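Cobalamin biosynthesis protein CobN (Mycobacterium tuberculosis, PDB 7C6O) is the large, catalytic subunit of cobaltochelatase, the enzyme that inserts cobalt into the corrin ring during cobalamin biosynthesis. Local coordinates at residues A110-G115 with D125-A130; L43-S48 with S83-R88; A131-Q136 with A154-T159. All coordinates share one frame; numbering follows the deposited sequence.

The three contacts follow one another along the chain without nesting or crossing, all in the N-terminal alpha/beta unit. Interaction 2 comes first: strand 42-46 pairs with strand 84-89, closing a loop that holds two helices and the outer strand 62-65. Interaction 1 then closes a shorter loop, from strand 110-114 through helix 121-126 to the turn beyond it. Because strand 110-114 lies next to 84-89, the two interactions share one parallel sheet, joined by bonds such as Val111 N to Val85 O. Interaction 3 closes last, across the short turn of the hairpin formed by helices 131-143 and 146-161, with Ala134 on Val111 and Leu156 on Val111, Ile84 and Val86 of that sheet.

Interaction 1 (A110-G115 with D125-A130); sequences AVLVSG and DRSTVA. With NA (sodium ion), chain F.
Ala110, Leu112 and Ser127 dominate a contact in which an outer strand takes some of its polar partners from the turn after a helix. Ala110 N donates to the hydroxyl oxygen OG1 of Thr128 at 2.7 Å, and Ala110 O receives a weak bond in return from Thr128 N, with an angle of only 134° at the hydrogen. Two residues on, Leu112 N donates to Ser127 OG at 3.0 Å. Ser127 has just left the helix, and its chi1 of -55° sets OG beside its own backbone N, where the same hydroxyl is also hydrogen-bonded to Leu123 O in the last helical turn. Strand and helix end are thus joined through one oxygen. Leu112 CD1 lies 3.8 Å from Arg126 CB, while the guanidinium of that arginine makes a salt bridge with Glu122 through NE. On the other side of the strand, Val111 CG2 lies 4.1 Å from both CG1 and CG2 of Val129. The helix end and the residue after it bind a sodium ion through the carbonyls Asp125 O at 2.4 Å and Ser127 O at 2.3 Å. Four waters complete its shell, two of which donate to Val129 O. Two backbone carbonyls and four waters, all neutral oxygen ligands, are consistent with a monovalent cation sitting where the helix ends.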
# COMPACT_ATOMS: atom_id res chain seq x y z
N ALA A 110 -55.69 -2.89 -14.96
CA ALA A 110 -54.25 -2.99 -15.08
C ALA A 110 -53.68 -1.73 -15.72
O ALA A 110 -54.15 -1.30 -16.78
CB ALA A 110 -53.85 -4.22 -15.91
N VAL A 111 -52.68 -1.14 -15.07
CA VAL A 111 -51.98 0.03 -15.56
C VAL A 111 -50.58 -0.41 -15.98
O VAL A 111 -49.80 -0.87 -15.14
CB VAL A 111 -51.91 1.14 -14.49
CG1 VAL A 111 -51.42 2.44 -15.10
CG2 VAL A 111 -53.27 1.31 -13.82
N LEU A 112 -50.27 -0.29 -17.26
CA LEU A 112 -49.00 -0.74 -17.82
C LEU A 112 -48.18 0.47 -18.24
O LEU A 112 -48.62 1.25 -19.09
CB LEU A 112 -49.22 -1.67 -19.01
CG LEU A 112 -50.23 -2.80 -18.86
CD1 LEU A 112 -50.38 -3.55 -20.18
CD2 LEU A 112 -49.82 -3.75 -17.74
N VAL A 113 -46.99 0.62 -17.65
CA VAL A 113 -46.12 1.75 -17.97
C VAL A 113 -44.70 1.23 -18.20
O VAL A 113 -44.32 0.14 -17.77
CB VAL A 113 -46.13 2.83 -16.87
CG1 VAL A 113 -47.55 3.37 -16.66
CG2 VAL A 113 -45.56 2.28 -15.58
N SER A 114 -43.91 2.05 -18.89
CA SER A 114 -42.55 1.71 -19.26
C SER A 114 -41.56 2.27 -18.25
O SER A 114 -41.80 3.31 -17.63
CB SER A 114 -42.23 2.23 -20.66
OG SER A 114 -40.87 2.03 -20.99
N GLY A 115 -40.44 1.56 -18.09
CA GLY A 115 -39.34 2.09 -17.30
C GLY A 115 -38.48 3.09 -18.03
O GLY A 115 -37.68 3.79 -17.41
N ASP A 125 -51.88 1.44 -24.57
CA ASP A 125 -53.08 0.92 -25.22
C ASP A 125 -53.51 -0.43 -24.64
O ASP A 125 -54.71 -0.70 -24.56
CB ASP A 125 -52.86 0.80 -26.72
CG ASP A 125 -52.73 2.16 -27.40
OD1 ASP A 125 -53.27 3.14 -26.86
OD2 ASP A 125 -52.09 2.23 -28.47
N ARG A 126 -52.56 -1.27 -24.24
CA ARG A 126 -52.91 -2.57 -23.68
C ARG A 126 -53.44 -2.49 -22.25
O ARG A 126 -54.08 -3.44 -21.79
CB ARG A 126 -51.70 -3.51 -23.72
CG ARG A 126 -51.38 -4.07 -25.09
CD ARG A 126 -50.21 -5.03 -25.02
NE ARG A 126 -49.86 -5.53 -26.34
CZ ARG A 126 -50.41 -6.61 -26.90
NH1 ARG A 126 -51.33 -7.29 -26.24
NH2 ARG A 126 -50.03 -7.00 -28.11
N SER A 127 -53.17 -1.39 -21.55
CA SER A 127 -53.74 -1.20 -20.22
C SER A 127 -55.26 -1.29 -20.28
O SER A 127 -55.89 -0.85 -21.24
CB SER A 127 -53.32 0.16 -19.66
OG SER A 127 -51.91 0.32 -19.66
N THR A 128 -55.85 -1.86 -19.23
CA THR A 128 -57.30 -1.97 -19.15
C THR A 128 -57.93 -0.80 -18.41
O THR A 128 -59.08 -0.90 -17.96
CB THR A 128 -57.70 -3.31 -18.51
OG1 THR A 128 -57.00 -3.48 -17.27
CG2 THR A 128 -57.35 -4.46 -19.44
N VAL A 129 -57.20 0.31 -18.27
CA VAL A 129 -57.76 1.59 -17.83
C VAL A 129 -57.75 2.52 -19.03
O VAL A 129 -57.27 2.15 -20.11
CB VAL A 129 -56.96 2.18 -16.65
CG1 VAL A 129 -57.06 1.28 -15.43
CG2 VAL A 129 -55.50 2.38 -17.05
N ALA A 130 -58.27 3.74 -18.86
CA ALA A 130 -58.18 4.73 -19.92
C ALA A 130 -56.72 5.08 -20.20
O ALA A 130 -55.86 5.00 -19.32
CB ALA A 130 -58.96 5.99 -19.54
NA NA F . -56.69 -0.18 -23.30
O HOH W 1 -55.73 2.08 -22.61
O HOH W 2 -58.66 0.60 -22.08
O HOH W 3 -57.46 -2.47 -23.75
O HOH W 4 -57.68 0.74 -25.36

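Interaction 2 (L43-S48 with S83-R88); sequences LLLSTS and SIVVIR
The guanidinium of Arg88 is the flat side-chain group of this contact, and Ser46 OG lies at its edge, near its plane. Ser48 CB also approaches it, 4.1 Å from Arg88 NH1. The arginine chain is extended, with CG trans to the backbone N (chi1 -176°), and its root runs past the serine, Arg88 CB lying 3.7 Å from Ser46 OG. Both polar ends converge on Asp51 of helix 49-58: NH1 forms a salt bridge with OD2, and Ser46 OG bonds the same oxygen. Ser46 OG accepts in addition from Ser48 N at 3.1 Å, which makes an ST turn just where the strand ends and Ser48 takes up the N-cap position of that helix.

Behind this polar end the backbones pair as parallel strands, their axes 4.6 Å apart and 11° from alignment. Leu43 N and Leu45 N donate to Ile84 O and Val86 O, while Val86 N and Arg88 N donate to Leu43 O and Leu45 O. The ladder runs on past the strand with a longer bond, Thr47 N to Arg88 O at 3.2 Å, and one water bridges that carbonyl to Thr47 OG1. Side chains sort by alternation. Leu45 CD1 touches both Val85 CG1 and Ile87 CG1, 4.0 Å from each, and on the other face Leu44 CD1 meets Val86 CG1 at 3.9 Å.

These are the two middle strands of a four-stranded parallel sheet, flanked by 62-65 and 110-114, in a three-layer alpha/beta arrangement. Strand 62-65 intervenes between them in the chain. Helix 72-79 packs over the face of Leu43, Leu45 and Val85, and helix 146-161 over that of Leu44 and Val86.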
# COMPACT_ATOMS: atom_id res chain seq x y z
N LEU A 43 -51.55 -3.30 -6.31
CA LEU A 43 -50.39 -4.15 -6.53
C LEU A 43 -49.44 -3.46 -7.49
O LEU A 43 -49.82 -3.14 -8.62
CB LEU A 43 -50.81 -5.52 -7.06
CG LEU A 43 -49.69 -6.49 -7.43
CD1 LEU A 43 -48.82 -6.81 -6.23
CD2 LEU A 43 -50.27 -7.77 -8.03
N LEU A 44 -48.21 -3.22 -7.05
CA LEU A 44 -47.17 -2.60 -7.87
C LEU A 44 -46.14 -3.66 -8.25
O LEU A 44 -45.47 -4.22 -7.37
CB LEU A 44 -46.49 -1.45 -7.12
CG LEU A 44 -45.31 -0.79 -7.83
CD1 LEU A 44 -45.75 -0.19 -9.16
CD2 LEU A 44 -44.67 0.26 -6.94
N LEU A 45 -46.03 -3.94 -9.54
CA LEU A 45 -45.05 -4.88 -10.08
C LEU A 45 -44.05 -4.08 -10.91
O LEU A 45 -44.37 -3.66 -12.03
CB LEU A 45 -45.73 -5.96 -10.93
CG LEU A 45 -46.83 -6.77 -10.24
CD1 LEU A 45 -47.60 -7.59 -11.27
CD2 LEU A 45 -46.23 -7.67 -9.17
N SER A 46 -42.86 -3.85 -10.37
CA SER A 46 -41.84 -3.06 -11.05
C SER A 46 -40.50 -3.76 -10.96
O SER A 46 -40.13 -4.30 -9.92
CB SER A 46 -41.73 -1.66 -10.45
OG SER A 46 -40.75 -0.89 -11.14
N THR A 47 -39.76 -3.75 -12.07
CA THR A 47 -38.40 -4.26 -12.07
C THR A 47 -37.42 -3.29 -11.43
O THR A 47 -36.23 -3.61 -11.33
CB THR A 47 -37.96 -4.59 -13.49
OG1 THR A 47 -38.21 -3.47 -14.34
CG2 THR A 47 -38.72 -5.80 -14.01
N SER A 48 -37.88 -2.11 -11.01
CA SER A 48 -37.06 -1.16 -10.27
C SER A 48 -37.40 -1.29 -8.79
O SER A 48 -38.50 -0.91 -8.37
CB SER A 48 -37.31 0.26 -10.76
OG SER A 48 -36.74 1.21 -9.87
N SER A 83 -56.98 -4.63 -6.02
CA SER A 83 -58.06 -3.92 -6.68
C SER A 83 -57.59 -3.24 -7.96
O SER A 83 -58.38 -3.06 -8.89
CB SER A 83 -58.67 -2.87 -5.74
OG SER A 83 -59.13 -3.45 -4.54
N ILE A 84 -56.33 -2.82 -7.99
CA ILE A 84 -55.69 -2.25 -9.16
C ILE A 84 -54.28 -2.81 -9.23
O ILE A 84 -53.64 -3.03 -8.20
CB ILE A 84 -55.64 -0.70 -9.10
CG1 ILE A 84 -57.03 -0.12 -8.85
CG2 ILE A 84 -55.07 -0.13 -10.39
CD1 ILE A 84 -57.01 1.38 -8.65
N VAL A 85 -53.79 -3.06 -10.45
CA VAL A 85 -52.44 -3.54 -10.66
C VAL A 85 -51.69 -2.53 -11.53
O VAL A 85 -52.25 -2.01 -12.50
CB VAL A 85 -52.41 -4.93 -11.32
CG1 VAL A 85 -50.99 -5.49 -11.33
CG2 VAL A 85 -53.35 -5.88 -10.60
N VAL A 86 -50.44 -2.26 -11.16
CA VAL A 86 -49.55 -1.40 -11.93
C VAL A 86 -48.30 -2.20 -12.25
O VAL A 86 -47.68 -2.78 -11.35
CB VAL A 86 -49.19 -0.11 -11.16
CG1 VAL A 86 -48.22 0.73 -11.98
CG2 VAL A 86 -50.44 0.67 -10.84
N ILE A 87 -47.92 -2.22 -13.53
CA ILE A 87 -46.73 -2.92 -13.99
C ILE A 87 -45.80 -1.91 -14.65
O ILE A 87 -46.22 -1.16 -15.54
CB ILE A 87 -47.09 -4.04 -14.98
CG1 ILE A 87 -48.02 -5.07 -14.32
CG2 ILE A 87 -45.84 -4.72 -15.51
CD1 ILE A 87 -48.53 -6.13 -15.27
N ARG A 88 -44.54 -1.88 -14.21
CA ARG A 88 -43.53 -1.00 -14.79
C ARG A 88 -42.30 -1.84 -15.13
O ARG A 88 -41.65 -2.38 -14.23
CB ARG A 88 -43.15 0.13 -13.83
CG ARG A 88 -42.15 1.14 -14.41
CD ARG A 88 -42.13 2.44 -13.61
NE ARG A 88 -41.26 3.45 -14.21
CZ ARG A 88 -40.04 3.74 -13.77
NH1 ARG A 88 -39.53 3.10 -12.72
NH2 ARG A 88 -39.32 4.67 -14.39
O HOH W 5 -38.88 -1.02 -14.06

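Interaction 3 (A131-Q136 with A154-T159); sequences AGTALQ and AFLCDT
Gln136 and Thr133 meet the ring of Phe155 in two different ways. Gln136 lays its aliphatic part over one face, a CH-pi contact with CG 4.1 Å from the ring centroid and 26° off the normal, while Gln136 CB touches Phe155 CZ at 3.6 Å. At the rim, in the plane of the ring, sits Thr133 O, 3.8 Å from Phe155 CE2. The threonine side chain serves the neighbours of the ring: Thr133 CG2 packs on Leu156 CD2 at 3.9 Å, and Thr133 OG1 and Thr159 CG2 approach tip to tip at 3.4 Å.

Torsions arrange the glutamine. A chi1 of -170° turns CG away from the backbone N and brings it over the ring; the chain then bends at chi2, and the amide plane stands 50° from that of the ring.

The two segments belong to a helical hairpin, the antiparallel pair 131-143 and 146-161 joined by a very short connection. Their local axes approach to 11.0 Å, and the phenyl ring of Phe155 helps to fill the gap. The pair lies against one face of the parallel sheet, with Ala134 and Leu156 both resting on Val111.

On the opposite face of the ring from Gln136 lies Thr159 OG1, 3.4 Å above the plane of the Phe155 ring and displaced toward the rim. A bond of 2.8 Å from Thr159 OG1 to Phe155 O fixes the hydroxyl there. The same carbonyl accepts from Thr159 N on the opposite side of its plane, so side chain and backbone share one acceptor a helical turn back. Farther out, Phe167 meets Phe155 edge-to-face, Tyr140 packs against it, and Asp158 bonds Thr163, Phe165 N and Gly166 N in the chain leading to Phe167.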
# COMPACT_ATOMS: atom_id res chain seq x y z
N ALA A 131 -56.45 5.47 -21.44
CA ALA A 131 -55.07 5.79 -21.83
C ALA A 131 -54.50 6.91 -20.97
O ALA A 131 -53.34 6.83 -20.54
CB ALA A 131 -55.01 6.17 -23.31
N GLY A 132 -55.30 7.94 -20.69
CA GLY A 132 -54.82 9.04 -19.86
C GLY A 132 -54.47 8.62 -18.45
O GLY A 132 -53.60 9.22 -17.82
N THR A 133 -55.13 7.58 -17.93
CA THR A 133 -54.79 7.06 -16.62
C THR A 133 -53.40 6.44 -16.63
O THR A 133 -52.58 6.70 -15.74
CB THR A 133 -55.83 6.04 -16.17
OG1 THR A 133 -57.13 6.64 -16.23
CG2 THR A 133 -55.55 5.59 -14.74
N ALA A 134 -53.11 5.63 -17.65
CA ALA A 134 -51.79 5.01 -17.77
C ALA A 134 -50.71 6.06 -18.00
O ALA A 134 -49.61 5.96 -17.44
CB ALA A 134 -51.79 3.99 -18.90
N LEU A 135 -51.00 7.08 -18.82
CA LEU A 135 -50.01 8.10 -19.11
C LEU A 135 -49.67 8.93 -17.88
O LEU A 135 -48.50 9.26 -17.65
CB LEU A 135 -50.50 9.00 -20.25
CG LEU A 135 -50.60 8.33 -21.63
CD1 LEU A 135 -51.49 9.14 -22.57
CD2 LEU A 135 -49.22 8.14 -22.24
N GLN A 136 -50.67 9.26 -17.06
CA GLN A 136 -50.38 10.01 -15.84
C GLN A 136 -49.64 9.14 -14.83
O GLN A 136 -48.72 9.62 -14.15
CB GLN A 136 -51.68 10.56 -15.23
CG GLN A 136 -51.47 11.56 -14.08
CD GLN A 136 -51.11 12.96 -14.56
OE1 GLN A 136 -50.53 13.13 -15.63
NE2 GLN A 136 -51.46 13.96 -13.77
N ALA A 154 -53.58 7.28 -4.53
CA ALA A 154 -54.85 7.99 -4.46
C ALA A 154 -55.37 8.35 -5.84
O ALA A 154 -56.58 8.27 -6.10
CB ALA A 154 -54.69 9.25 -3.60
N PHE A 155 -54.48 8.76 -6.75
CA PHE A 155 -54.89 9.06 -8.11
C PHE A 155 -55.56 7.85 -8.76
O PHE A 155 -56.61 7.97 -9.40
CB PHE A 155 -53.69 9.51 -8.94
CG PHE A 155 -53.96 9.55 -10.42
CD1 PHE A 155 -54.69 10.59 -10.98
CD2 PHE A 155 -53.49 8.54 -11.25
CE1 PHE A 155 -54.95 10.62 -12.34
CE2 PHE A 155 -53.74 8.57 -12.61
CZ PHE A 155 -54.47 9.61 -13.16
N LEU A 156 -54.95 6.67 -8.61
CA LEU A 156 -55.50 5.48 -9.26
C LEU A 156 -56.83 5.07 -8.62
O LEU A 156 -57.77 4.71 -9.33
CB LEU A 156 -54.50 4.34 -9.19
CG LEU A 156 -53.26 4.55 -10.05
CD1 LEU A 156 -52.27 3.44 -9.79
CD2 LEU A 156 -53.66 4.60 -11.52
N CYS A 157 -56.91 5.12 -7.29
CA CYS A 157 -58.16 4.77 -6.62
C CYS A 157 -59.29 5.70 -7.04
O CYS A 157 -60.37 5.24 -7.43
CB CYS A 157 -57.96 4.82 -5.10
SG CYS A 157 -56.98 3.46 -4.45
N ASP A 158 -59.06 7.01 -6.98
CA ASP A 158 -60.12 7.96 -7.34
C ASP A 158 -60.49 7.87 -8.81
O ASP A 158 -61.66 8.01 -9.17
CB ASP A 158 -59.69 9.39 -6.99
CG ASP A 158 -59.65 9.65 -5.50
OD1 ASP A 158 -59.84 8.69 -4.72
OD2 ASP A 158 -59.44 10.82 -5.11
N THR A 159 -59.50 7.63 -9.68
CA THR A 159 -59.77 7.60 -11.11
C THR A 159 -60.45 6.30 -11.52
O THR A 159 -61.43 6.32 -12.27
CB THR A 159 -58.46 7.77 -11.90
OG1 THR A 159 -57.89 9.05 -11.59
CG2 THR A 159 -58.72 7.69 -13.40